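Local coordinates for protein anti-sigma-I factor RsgI3 (Clostridium thermocellum, PDB 6QE7) that probably holds the sigma factor SigI3 inactive and senses plant cell-wall polysaccharide outside the cell through a pair of PA14 domains that binds pectin, at residues A[206-211]-A[273-278]. Numbering follows the deposited sequence.
Sequences YTEEYT and WSSQRQ
In the second PA14 domain of the tandem, the start of strand 208-216 pairs antiparallel with strand 268-274 in one sheet of the beta-sandwich, with strand 240-248 on the other side of 208-216. Thr211 and Ser274 form the hydrogen-bonded pair, joined by Thr211 N to Ser274 O and Ser274 N to Thr211 O, both 2.9 Å. Past this pair 275-278 folds into a turn, and the carboxylate of Glu208 bonds to it. Its CG takes the crowded position between backbone N and carbonyl carbon (chi1 51°), and the extended chain carries the acid across to the turn. There OE2 accepts the backbone N of Arg277 on its syn lone pair (3.0 Å) and the Ser275 hydroxyl on its anti lone pair, with 2.6 Å from OG to OE2. OE1 takes NE and NH2 of Arg277, side-on in a salt bridge; it lies in the guanidinium plane, yet both nitrogens meet it from above the carboxylate plane. Four donors thus grip the acid, which would favour its ionised form. Ser275 OG also accepts from Gln278 N, an ST motif that ties the turn together, while Ser275 CB sits over the centre of the Tyr210 ring. Obliquely beside that ring lies the indole of Trp273, whose NE1 bonds Glu281. Arg277, bent at chi3 (-84°), lies along one face of Tyr206: its guanidinium rests against CD1, tilted 38° from the ring, and its CB makes a CH-pi contact almost on the ring normal, 3.6 Å from the centroid. Tyr210 OH accepts from Tyr206 N, and a water beside Tyr210 OH donates to Gln278 OE1, 2.7 Å from the water oxygen.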
# COMPACT_ATOMS: atom_id res chain seq x y z
N TYR A 206 1.09 -2.92 -14.00
CA TYR A 206 -0.03 -2.74 -14.97
C TYR A 206 -1.30 -3.18 -14.28
O TYR A 206 -1.23 -4.03 -13.35
CB TYR A 206 0.21 -3.55 -16.24
CG TYR A 206 1.57 -3.27 -16.82
CD1 TYR A 206 1.88 -2.06 -17.42
CD2 TYR A 206 2.58 -4.21 -16.71
CE1 TYR A 206 3.16 -1.79 -17.89
CE2 TYR A 206 3.87 -3.96 -17.13
CZ TYR A 206 4.16 -2.74 -17.73
OH TYR A 206 5.43 -2.54 -18.18
N THR A 207 -2.38 -2.58 -14.75
CA THR A 207 -3.77 -2.98 -14.46
C THR A 207 -4.15 -4.00 -15.55
O THR A 207 -4.22 -3.58 -16.69
CB THR A 207 -4.67 -1.73 -14.38
OG1 THR A 207 -4.20 -1.02 -13.25
CG2 THR A 207 -6.13 -1.99 -14.12
N GLU A 208 -4.36 -5.28 -15.21
CA GLU A 208 -4.77 -6.35 -16.15
C GLU A 208 -4.64 -7.75 -15.51
O GLU A 208 -4.36 -7.86 -14.26
CB GLU A 208 -3.91 -6.38 -17.41
CG GLU A 208 -2.42 -6.40 -17.16
CD GLU A 208 -1.64 -6.04 -18.44
OE1 GLU A 208 -2.17 -5.25 -19.23
OE2 GLU A 208 -0.48 -6.46 -18.58
N GLU A 209 -4.83 -8.78 -16.31
CA GLU A 209 -4.87 -10.14 -15.77
C GLU A 209 -3.41 -10.56 -15.65
O GLU A 209 -2.70 -10.53 -16.65
CB GLU A 209 -5.75 -11.09 -16.57
CG GLU A 209 -5.81 -12.47 -15.94
CD GLU A 209 -6.77 -13.46 -16.58
OE1 GLU A 209 -6.67 -13.80 -17.81
OE2 GLU A 209 -7.61 -13.95 -15.83
N TYR A 210 -2.96 -10.86 -14.43
CA TYR A 210 -1.59 -11.38 -14.26
C TYR A 210 -1.67 -12.89 -14.27
O TYR A 210 -2.73 -13.49 -13.86
CB TYR A 210 -0.94 -10.79 -13.00
CG TYR A 210 -0.24 -9.49 -13.24
CD1 TYR A 210 -0.94 -8.30 -13.49
CD2 TYR A 210 1.12 -9.44 -13.31
CE1 TYR A 210 -0.28 -7.13 -13.81
CE2 TYR A 210 1.79 -8.27 -13.58
CZ TYR A 210 1.09 -7.11 -13.84
OH TYR A 210 1.80 -5.95 -14.11
N THR A 211 -0.53 -13.48 -14.54
CA THR A 211 -0.28 -14.93 -14.39
C THR A 211 0.93 -15.07 -13.50
O THR A 211 1.98 -14.47 -13.82
CB THR A 211 -0.04 -15.65 -15.72
OG1 THR A 211 -1.15 -15.40 -16.56
CG2 THR A 211 0.10 -17.15 -15.57
N TRP A 273 6.19 -13.83 -12.66
CA TRP A 273 4.92 -13.28 -13.18
C TRP A 273 5.05 -12.91 -14.66
O TRP A 273 6.19 -12.70 -15.22
CB TRP A 273 4.43 -12.08 -12.35
CG TRP A 273 5.34 -10.87 -12.32
CD1 TRP A 273 6.52 -10.67 -12.97
CD2 TRP A 273 5.14 -9.69 -11.53
NE1 TRP A 273 7.02 -9.44 -12.68
CE2 TRP A 273 6.21 -8.84 -11.77
CE3 TRP A 273 4.13 -9.27 -10.68
CZ2 TRP A 273 6.31 -7.58 -11.20
CZ3 TRP A 273 4.24 -8.04 -10.08
CH2 TRP A 273 5.32 -7.22 -10.33
N SER A 274 3.88 -12.77 -15.25
CA SER A 274 3.74 -12.35 -16.65
C SER A 274 2.39 -11.68 -16.80
O SER A 274 1.42 -12.02 -16.02
CB SER A 274 3.92 -13.56 -17.56
OG SER A 274 2.79 -14.44 -17.51
N SER A 275 2.24 -10.91 -17.86
CA SER A 275 0.93 -10.33 -18.23
C SER A 275 1.05 -9.79 -19.63
O SER A 275 2.14 -9.88 -20.16
CB SER A 275 0.47 -9.31 -17.25
OG SER A 275 1.15 -8.08 -17.42
N GLN A 276 -0.03 -9.25 -20.20
CA GLN A 276 0.07 -8.83 -21.61
C GLN A 276 1.23 -7.82 -21.75
O GLN A 276 1.89 -7.85 -22.75
CB GLN A 276 -1.17 -8.13 -22.13
CG GLN A 276 -0.77 -7.40 -23.40
CD GLN A 276 -1.94 -7.10 -24.27
OE1 GLN A 276 -3.10 -7.24 -23.86
NE2 GLN A 276 -1.60 -6.65 -25.47
N ARG A 277 1.47 -6.94 -20.78
CA ARG A 277 2.53 -5.94 -20.90
C ARG A 277 3.69 -6.27 -20.01
O ARG A 277 4.71 -5.63 -20.20
CB ARG A 277 2.05 -4.55 -20.49
CG ARG A 277 1.14 -3.85 -21.48
CD ARG A 277 0.49 -2.60 -20.84
NE ARG A 277 -0.71 -2.89 -20.06
CZ ARG A 277 -1.44 -2.00 -19.38
NH1 ARG A 277 -1.11 -0.74 -19.36
NH2 ARG A 277 -2.47 -2.38 -18.67
N GLN A 278 3.53 -7.16 -19.03
CA GLN A 278 4.70 -7.61 -18.24
C GLN A 278 5.32 -8.86 -18.85
O GLN A 278 4.67 -9.95 -18.74
CB GLN A 278 4.32 -7.94 -16.79
CG GLN A 278 5.53 -8.42 -16.01
CD GLN A 278 6.58 -7.35 -15.90
OE1 GLN A 278 6.41 -6.36 -15.17
NE2 GLN A 278 7.68 -7.57 -16.59
O HOH W 1 -2.20 -0.24 -16.45
O HOH W 2 -1.47 -13.01 -17.62
O HOH W 3 -2.41 -9.30 -19.04
O HOH W 4 4.33 -5.96 -13.45